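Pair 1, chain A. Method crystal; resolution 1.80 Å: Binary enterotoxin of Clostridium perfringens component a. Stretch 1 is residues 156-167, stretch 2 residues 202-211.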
# COMPACT_ATOMS: atom_id res chain seq x y z
N ILE A 156 -2.39 12.10 16.30
CA ILE A 156 -1.77 12.72 15.15
C ILE A 156 -2.75 13.56 14.36
O ILE A 156 -3.91 13.21 14.22
CB ILE A 156 -1.16 11.62 14.21
CG1 ILE A 156 -0.08 10.82 14.96
CG2 ILE A 156 -0.61 12.22 12.91
CD1 ILE A 156 0.14 9.38 14.39
N LEU A 157 -2.27 14.70 13.87
CA LEU A 157 -3.02 15.51 12.93
C LEU A 157 -2.27 15.50 11.61
O LEU A 157 -1.09 15.91 11.54
CB LEU A 157 -3.20 16.94 13.43
CG LEU A 157 -3.75 17.93 12.38
CD1 LEU A 157 -5.20 17.59 12.01
CD2 LEU A 157 -3.65 19.38 12.86
N VAL A 158 -2.93 15.04 10.56
CA VAL A 158 -2.33 15.02 9.23
C VAL A 158 -2.77 16.26 8.45
O VAL A 158 -3.95 16.54 8.32
CB VAL A 158 -2.68 13.75 8.42
CG1 VAL A 158 -2.01 13.77 7.05
CG2 VAL A 158 -2.25 12.49 9.18
N HIS A 159 -1.78 16.98 7.94
CA HIS A 159 -1.96 18.17 7.13
C HIS A 159 -1.46 17.83 5.73
O HIS A 159 -0.28 17.94 5.44
CB HIS A 159 -1.19 19.33 7.77
CG HIS A 159 -1.27 20.62 7.02
ND1 HIS A 159 -0.17 21.43 6.83
CD2 HIS A 159 -2.32 21.27 6.47
CE1 HIS A 159 -0.53 22.51 6.16
NE2 HIS A 159 -1.84 22.44 5.94
N LEU A 160 -2.39 17.41 4.87
CA LEU A 160 -2.09 16.72 3.62
C LEU A 160 -2.28 17.61 2.42
O LEU A 160 -3.35 18.22 2.26
CB LEU A 160 -2.97 15.46 3.50
CG LEU A 160 -2.75 14.56 2.27
CD1 LEU A 160 -1.37 13.91 2.27
CD2 LEU A 160 -3.84 13.50 2.18
N LYS A 161 -1.25 17.70 1.58
CA LYS A 161 -1.28 18.55 0.39
C LYS A 161 -1.70 17.75 -0.84
O LYS A 161 -0.98 16.85 -1.29
CB LYS A 161 0.08 19.21 0.16
CG LYS A 161 0.08 20.24 -0.98
CD LYS A 161 1.46 20.82 -1.23
CE LYS A 161 1.38 21.99 -2.21
NZ LYS A 161 2.73 22.56 -2.53
N LEU A 162 -2.87 18.07 -1.36
CA LEU A 162 -3.40 17.43 -2.56
C LEU A 162 -2.94 18.20 -3.78
O LEU A 162 -3.20 19.40 -3.89
CB LEU A 162 -4.93 17.37 -2.52
CG LEU A 162 -5.61 16.83 -1.26
CD1 LEU A 162 -7.12 16.88 -1.45
CD2 LEU A 162 -5.14 15.42 -0.97
N PRO A 163 -2.26 17.53 -4.72
CA PRO A 163 -1.81 18.28 -5.90
C PRO A 163 -2.95 18.65 -6.85
O PRO A 163 -4.05 18.12 -6.74
CB PRO A 163 -0.83 17.32 -6.58
CG PRO A 163 -1.21 15.96 -6.10
CD PRO A 163 -1.80 16.13 -4.72
N THR A 164 -2.65 19.57 -7.78
CA THR A 164 -3.54 19.91 -8.88
C THR A 164 -4.08 18.66 -9.59
O THR A 164 -3.37 17.67 -9.73
CB THR A 164 -2.80 20.81 -9.91
OG1 THR A 164 -2.40 22.02 -9.27
CG2 THR A 164 -3.69 21.16 -11.09
N ASN A 165 -5.35 18.72 -9.99
CA ASN A 165 -6.03 17.66 -10.74
C ASN A 165 -6.34 16.40 -9.94
O ASN A 165 -6.77 15.39 -10.50
CB ASN A 165 -5.22 17.28 -11.98
CG ASN A 165 -5.15 18.41 -12.98
OD1 ASN A 165 -6.12 19.16 -13.15
ND2 ASN A 165 -4.01 18.56 -13.64
N THR A 166 -6.13 16.45 -8.63
CA THR A 166 -6.57 15.36 -7.75
C THR A 166 -8.09 15.30 -7.77
O THR A 166 -8.74 16.31 -7.56
CB THR A 166 -6.11 15.55 -6.29
OG1 THR A 166 -4.68 15.65 -6.23
CG2 THR A 166 -6.56 14.37 -5.43
N PRO A 167 -8.66 14.11 -8.02
CA PRO A 167 -10.09 13.90 -7.82
C PRO A 167 -10.43 14.06 -6.35
O PRO A 167 -10.01 13.25 -5.54
CB PRO A 167 -10.30 12.46 -8.29
CG PRO A 167 -9.14 12.16 -9.16
CD PRO A 167 -8.00 12.90 -8.52
N GLN A 202 -1.59 18.83 22.90
CA GLN A 202 -0.59 18.64 21.86
C GLN A 202 -0.86 17.42 20.98
O GLN A 202 -1.19 16.35 21.47
CB GLN A 202 0.81 18.53 22.47
CG GLN A 202 1.31 19.83 23.07
CD GLN A 202 2.74 19.74 23.57
OE1 GLN A 202 3.37 18.68 23.50
NE2 GLN A 202 3.26 20.86 24.08
N TYR A 203 -0.68 17.61 19.68
CA TYR A 203 -0.79 16.53 18.72
C TYR A 203 0.46 16.52 17.87
O TYR A 203 1.08 17.57 17.66
CB TYR A 203 -2.03 16.70 17.84
CG TYR A 203 -3.35 16.70 18.57
CD1 TYR A 203 -3.84 17.87 19.16
CD2 TYR A 203 -4.11 15.54 18.68
CE1 TYR A 203 -5.07 17.88 19.83
CE2 TYR A 203 -5.33 15.54 19.35
CZ TYR A 203 -5.80 16.71 19.93
OH TYR A 203 -7.01 16.73 20.59
N ALA A 204 0.84 15.35 17.37
CA ALA A 204 1.91 15.26 16.39
C ALA A 204 1.36 15.64 15.02
O ALA A 204 0.51 14.93 14.47
CB ALA A 204 2.51 13.86 16.37
N LYS A 205 1.80 16.77 14.48
CA LYS A 205 1.34 17.21 13.17
C LYS A 205 2.26 16.70 12.06
O LYS A 205 3.43 17.09 11.95
CB LYS A 205 1.24 18.73 13.13
CG LYS A 205 0.74 19.30 11.83
CD LYS A 205 0.86 20.81 11.85
CE LYS A 205 0.80 21.39 10.45
NZ LYS A 205 1.09 22.86 10.48
N VAL A 206 1.72 15.82 11.23
CA VAL A 206 2.43 15.30 10.07
C VAL A 206 2.03 16.12 8.84
O VAL A 206 0.87 16.08 8.41
CB VAL A 206 2.12 13.80 9.84
CG1 VAL A 206 2.83 13.28 8.59
CG2 VAL A 206 2.51 12.98 11.05
N ASP A 207 2.98 16.89 8.33
CA ASP A 207 2.80 17.49 7.01
C ASP A 207 3.11 16.40 6.00
O ASP A 207 4.08 15.65 6.17
CB ASP A 207 3.71 18.70 6.80
CG ASP A 207 3.28 19.92 7.63
OD1 ASP A 207 2.07 20.12 7.86
OD2 ASP A 207 4.17 20.69 8.03
N ALA A 208 2.30 16.30 4.96
CA ALA A 208 2.54 15.30 3.92
C ALA A 208 1.99 15.69 2.56
O ALA A 208 1.08 16.53 2.44
CB ALA A 208 1.94 13.96 4.35
N ASP A 209 2.55 15.04 1.54
CA ASP A 209 2.06 15.14 0.17
C ASP A 209 1.25 13.91 -0.22
O ASP A 209 1.61 12.77 0.10
CB ASP A 209 3.21 15.29 -0.82
CG ASP A 209 3.87 16.66 -0.78
OD1 ASP A 209 3.34 17.62 -0.19
OD2 ASP A 209 4.94 16.78 -1.38
N LEU A 210 0.17 14.15 -0.94
CA LEU A 210 -0.53 13.07 -1.60
C LEU A 210 0.22 12.76 -2.89
O LEU A 210 0.34 13.63 -3.75
CB LEU A 210 -1.98 13.46 -1.90
CG LEU A 210 -2.86 12.32 -2.41
CD1 LEU A 210 -3.63 11.68 -1.26
CD2 LEU A 210 -3.80 12.84 -3.48
N ILE A 211 0.75 11.55 -2.99
CA ILE A 211 1.49 11.11 -4.17
C ILE A 211 0.85 9.87 -4.75
O ILE A 211 0.09 9.16 -4.08
CB ILE A 211 2.97 10.80 -3.86
CG1 ILE A 211 3.08 9.52 -3.02
CG2 ILE A 211 3.66 11.99 -3.20
CD1 ILE A 211 4.46 8.82 -3.11

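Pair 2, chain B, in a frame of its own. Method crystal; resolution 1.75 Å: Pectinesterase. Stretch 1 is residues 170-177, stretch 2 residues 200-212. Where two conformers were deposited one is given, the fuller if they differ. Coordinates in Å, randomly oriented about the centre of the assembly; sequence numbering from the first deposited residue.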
# COMPACT_ATOMS: atom_id res chain seq x y z
N CYS B 170 -6.49 -5.08 -6.92
CA CYS B 170 -5.76 -5.64 -5.78
C CYS B 170 -6.69 -6.39 -4.81
O CYS B 170 -7.91 -6.26 -4.88
CB CYS B 170 -5.06 -4.52 -4.98
SG CYS B 170 -3.62 -3.71 -5.76
N ASP B 171 -6.08 -7.18 -3.93
CA ASP B 171 -6.80 -7.93 -2.90
C ASP B 171 -6.36 -7.31 -1.56
O ASP B 171 -5.17 -7.32 -1.22
CB ASP B 171 -6.43 -9.42 -2.94
CG ASP B 171 -7.01 -10.12 -4.16
OD1 ASP B 171 -8.19 -10.54 -4.11
OD2 ASP B 171 -6.28 -10.25 -5.16
N ILE B 172 -7.32 -6.76 -0.83
CA ILE B 172 -7.05 -6.10 0.45
C ILE B 172 -7.85 -6.77 1.58
O ILE B 172 -9.08 -6.69 1.61
CB ILE B 172 -7.41 -4.60 0.34
CG1 ILE B 172 -6.58 -3.96 -0.79
CG2 ILE B 172 -7.19 -3.89 1.66
CD1 ILE B 172 -6.99 -2.55 -1.18
N HIS B 173 -7.15 -7.44 2.51
CA HIS B 173 -7.79 -8.16 3.61
C HIS B 173 -7.39 -7.74 5.03
O HIS B 173 -6.21 -7.62 5.35
CB HIS B 173 -7.50 -9.66 3.51
CG HIS B 173 -8.08 -10.33 2.30
ND1 HIS B 173 -7.96 -11.68 2.07
CD2 HIS B 173 -8.77 -9.83 1.24
CE1 HIS B 173 -8.56 -12.00 0.93
NE2 HIS B 173 -9.06 -10.89 0.41
N ALA B 174 -8.39 -7.55 5.89
CA ALA B 174 -8.13 -7.21 7.29
C ALA B 174 -7.95 -8.55 8.02
O ALA B 174 -8.58 -9.55 7.65
CB ALA B 174 -9.31 -6.44 7.88
N ARG B 175 -7.09 -8.58 9.04
CA ARG B 175 -6.87 -9.82 9.80
C ARG B 175 -7.31 -9.64 11.26
O ARG B 175 -7.74 -8.56 11.65
CB ARG B 175 -5.39 -10.26 9.69
CG ARG B 175 -4.34 -9.32 10.27
CD ARG B 175 -2.93 -9.51 9.62
NE ARG B 175 -2.39 -10.87 9.73
CZ ARG B 175 -1.14 -11.21 9.40
NH1 ARG B 175 -0.29 -10.31 8.93
NH2 ARG B 175 -0.74 -12.47 9.52
N ARG B 176 -7.23 -10.71 12.05
CA ARG B 176 -7.64 -10.65 13.46
C ARG B 176 -6.62 -9.89 14.31
O ARG B 176 -5.45 -10.27 14.37
CB ARG B 176 -7.83 -12.07 14.00
CG ARG B 176 -8.05 -12.13 15.50
CD ARG B 176 -8.42 -13.53 15.97
NE ARG B 176 -9.15 -14.48 15.37
CZ ARG B 176 -8.61 -14.76 18.10
NH1 ARG B 176 -9.13 -15.81 17.48
NH2 ARG B 176 -8.41 -14.80 19.41
N PRO B 177 -7.06 -8.82 14.98
CA PRO B 177 -6.20 -8.00 15.84
C PRO B 177 -6.18 -8.44 17.30
O PRO B 177 -6.61 -9.55 17.64
CB PRO B 177 -6.82 -6.61 15.69
CG PRO B 177 -8.28 -6.94 15.73
CD PRO B 177 -8.40 -8.19 14.85
N VAL B 200 -6.70 6.06 -3.45
CA VAL B 200 -7.77 5.57 -4.31
C VAL B 200 -7.72 4.04 -4.49
O VAL B 200 -6.68 3.50 -4.88
CB VAL B 200 -7.70 6.21 -5.73
CG1 VAL B 200 -8.84 5.70 -6.61
CG2 VAL B 200 -7.75 7.72 -5.63
N ILE B 201 -8.83 3.36 -4.21
CA ILE B 201 -8.95 1.91 -4.38
C ILE B 201 -9.96 1.68 -5.52
O ILE B 201 -11.14 2.00 -5.37
CB ILE B 201 -9.45 1.22 -3.07
CG1 ILE B 201 -8.39 1.38 -1.97
CG2 ILE B 201 -9.73 -0.27 -3.31
CD1 ILE B 201 -8.85 0.93 -0.57
N GLN B 202 -9.49 1.14 -6.65
CA GLN B 202 -10.31 0.90 -7.85
C GLN B 202 -10.33 -0.55 -8.35
O GLN B 202 -9.29 -1.21 -8.42
CB GLN B 202 -9.83 1.82 -9.00
CG GLN B 202 -10.48 1.53 -10.36
CD GLN B 202 -9.86 2.32 -11.51
OE1 GLN B 202 -8.66 2.60 -11.52
NE2 GLN B 202 -10.68 2.67 -12.50
N LYS B 203 -11.52 -1.02 -8.72
CA LYS B 203 -11.72 -2.38 -9.24
C LYS B 203 -10.97 -3.44 -8.44
O LYS B 203 -10.34 -4.34 -9.01
CB LYS B 203 -11.29 -2.43 -10.72
CG LYS B 203 -12.13 -1.54 -11.64
CD LYS B 203 -11.73 -1.68 -13.10
CE LYS B 203 -12.70 -0.94 -14.01
NZ LYS B 203 -12.36 -1.09 -15.46
N SER B 204 -11.07 -3.35 -7.11
CA SER B 204 -10.40 -4.28 -6.20
C SER B 204 -11.37 -5.15 -5.40
O SER B 204 -12.59 -5.07 -5.58
CB SER B 204 -9.49 -3.50 -5.24
OG SER B 204 -8.41 -2.87 -5.93
N ARG B 205 -10.82 -5.97 -4.50
CA ARG B 205 -11.61 -6.87 -3.66
C ARG B 205 -11.24 -6.70 -2.17
O ARG B 205 -10.13 -7.03 -1.76
CB ARG B 205 -11.36 -8.32 -4.11
CG ARG B 205 -11.78 -8.59 -5.56
CD ARG B 205 -11.14 -9.85 -6.14
NE ARG B 205 -9.70 -9.70 -6.39
CZ ARG B 205 -9.18 -8.91 -7.33
NH1 ARG B 205 -9.97 -8.21 -8.13
NH2 ARG B 205 -7.86 -8.83 -7.46
N ILE B 206 -12.18 -6.18 -1.38
CA ILE B 206 -11.96 -5.95 0.06
C ILE B 206 -12.67 -7.04 0.89
O ILE B 206 -13.88 -7.24 0.73
CB ILE B 206 -12.48 -4.55 0.49
CG1 ILE B 206 -11.69 -3.46 -0.25
CG2 ILE B 206 -12.36 -4.36 2.00
CD1 ILE B 206 -12.22 -2.04 -0.06
N GLY B 207 -11.93 -7.73 1.76
CA GLY B 207 -12.51 -8.79 2.58
C GLY B 207 -11.78 -9.11 3.88
O GLY B 207 -11.09 -8.25 4.43
N ALA B 208 -11.93 -10.34 4.36
CA ALA B 208 -11.28 -10.77 5.61
C ALA B 208 -10.44 -12.04 5.46
O ALA B 208 -10.72 -12.87 4.59
CB ALA B 208 -12.35 -10.99 6.69
N THR B 209 -9.42 -12.19 6.30
CA THR B 209 -8.57 -13.38 6.27
C THR B 209 -9.32 -14.53 6.94
O THR B 209 -10.38 -14.32 7.54
CB THR B 209 -7.24 -13.18 7.03
OG1 THR B 209 -7.52 -12.89 8.41
CG2 THR B 209 -6.43 -12.06 6.42
N SER B 210 -8.77 -15.74 6.86
CA SER B 210 -9.43 -16.89 7.46
C SER B 210 -9.55 -16.83 8.99
O SER B 210 -10.49 -17.40 9.54
CB SER B 210 -8.73 -18.20 7.05
OG SER B 210 -7.41 -18.27 7.55
N ASP B 211 -8.63 -16.14 9.67
CA ASP B 211 -8.74 -16.07 11.13
C ASP B 211 -9.66 -14.97 11.65
O ASP B 211 -9.96 -14.92 12.84
CB ASP B 211 -7.36 -15.98 11.81
CG ASP B 211 -6.55 -14.75 11.42
OD1 ASP B 211 -7.09 -13.77 10.86
OD2 ASP B 211 -5.33 -14.76 11.70
N LEU B 212 -10.12 -14.09 10.76
CA LEU B 212 -11.03 -13.01 11.16
C LEU B 212 -12.49 -13.30 10.81
O LEU B 212 -13.39 -13.02 11.60
CB LEU B 212 -10.62 -11.68 10.50
CG LEU B 212 -11.60 -10.50 10.67
CD1 LEU B 212 -11.75 -10.14 12.14
CD2 LEU B 212 -11.09 -9.29 9.88
O HOH W 1 -3.53 -13.82 9.85
O HOH W 2 -4.06 -12.33 12.71

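Both pairs consist of two neighbouring parallel β-strands, and the N, CA and C atoms of 14 central residues superpose with an RMSD of 0.7 Å. The strand axes approach to 4.5 Å and cross at -29° in pair 1, against 4.6 Å and -25° in pair 2. The hydrogen-bond ladder is shared as well. In pair 1, V206(A) N donates to L157(A) O (2.8 Å), H159(A) N to V206(A) O (2.8 Å), A208(A) N to H159(A) O (3.1 Å), K161(A) N to A208(A) O (2.7 Å) and L210(A) N to K161(A) O (3.0 Å). The matching positions of pair 2 repeat each rung: R205(B) N to C170(B) O (2.9 Å), I172(B) N to R205(B) O (3.0 Å), G207(B) N to I172(B) O (3.0 Å), A174(B) N to G207(B) O (3.1 Å) and T209(B) N to A174(B) O (3.1 Å). As usual in parallel sheets, alternate residues of each strand supply both the N-H and the C=O, leaving the side chains to distinguish the pairs.

On the face carrying H159(A) and D207(A), pair 1 is polar where pair 2 is apolar. H159(A) ND1 donates to D207(A) OD1 (2.8 Å), with the carboxylate oxygen at the edge of the imidazole ring. The matching bridge in pair 2 is I172(B) with I206(B), whose closest side-chain atoms, CB of I172(B) and CG1 of I206(B), lie 4.5 Å apart; I172(B) CD1 also reaches I201(B) CD1 at 4.0 Å.

The other face reverses this choice. V158(A) and V206(A) form an aliphatic bridge, and V206(A) CG2 packs against I156(A) CG2 at 3.7 Å. Their counterparts, D171(B) and R205(B), form a two-pronged salt bridge: R205(B) NE donates to D171(B) OD1 (2.9 Å) and NH2 of the same guanidinium to D171(B) OD2 (3.1 Å). Two residues further along, on the same face, L160(A) CD1 covers A208(A) CB at 3.9 Å. Here pair 2 has H173(B) beside G207(B), which has no side chain; H173(B) CA keeps the CA-H...O contact to G207(B) O (3.4 Å) that L160(A) CA makes to A208(A) O (3.4 Å), but there is no CB at G207(B) for the imidazole to cover.

At the last rung and just past it, the solutions diverge further. L210(A), the residue of pair 1 most covered by the opposing stretch, is packed by leucine, proline and threonine: its CD1 meets L160(A) CD2 at 3.9 Å, its CB meets L162(A) CD2 at 3.8 Å and P163(A) CD at 3.9 Å, and its CD2 meets T166(A) CG2 at 3.7 Å. T209(B) takes this position in pair 2, and its OG1 donates to D211(B) OD1 (2.6 Å). That same OD1 accepts from R176(B) N (3.3 Å), while R176(B) NE donates to D211(B) O (2.7 Å). A water extends the network by donating to D211(B) OD2 (2.7 Å) and accepting from R175(B) NH2 (3.1 Å). Thus an apolar cluster closes this end of pair 1, whereas a largely polar network does so in pair 2, with A174(B) CB touching L212(B) CD2 at 3.9 Å.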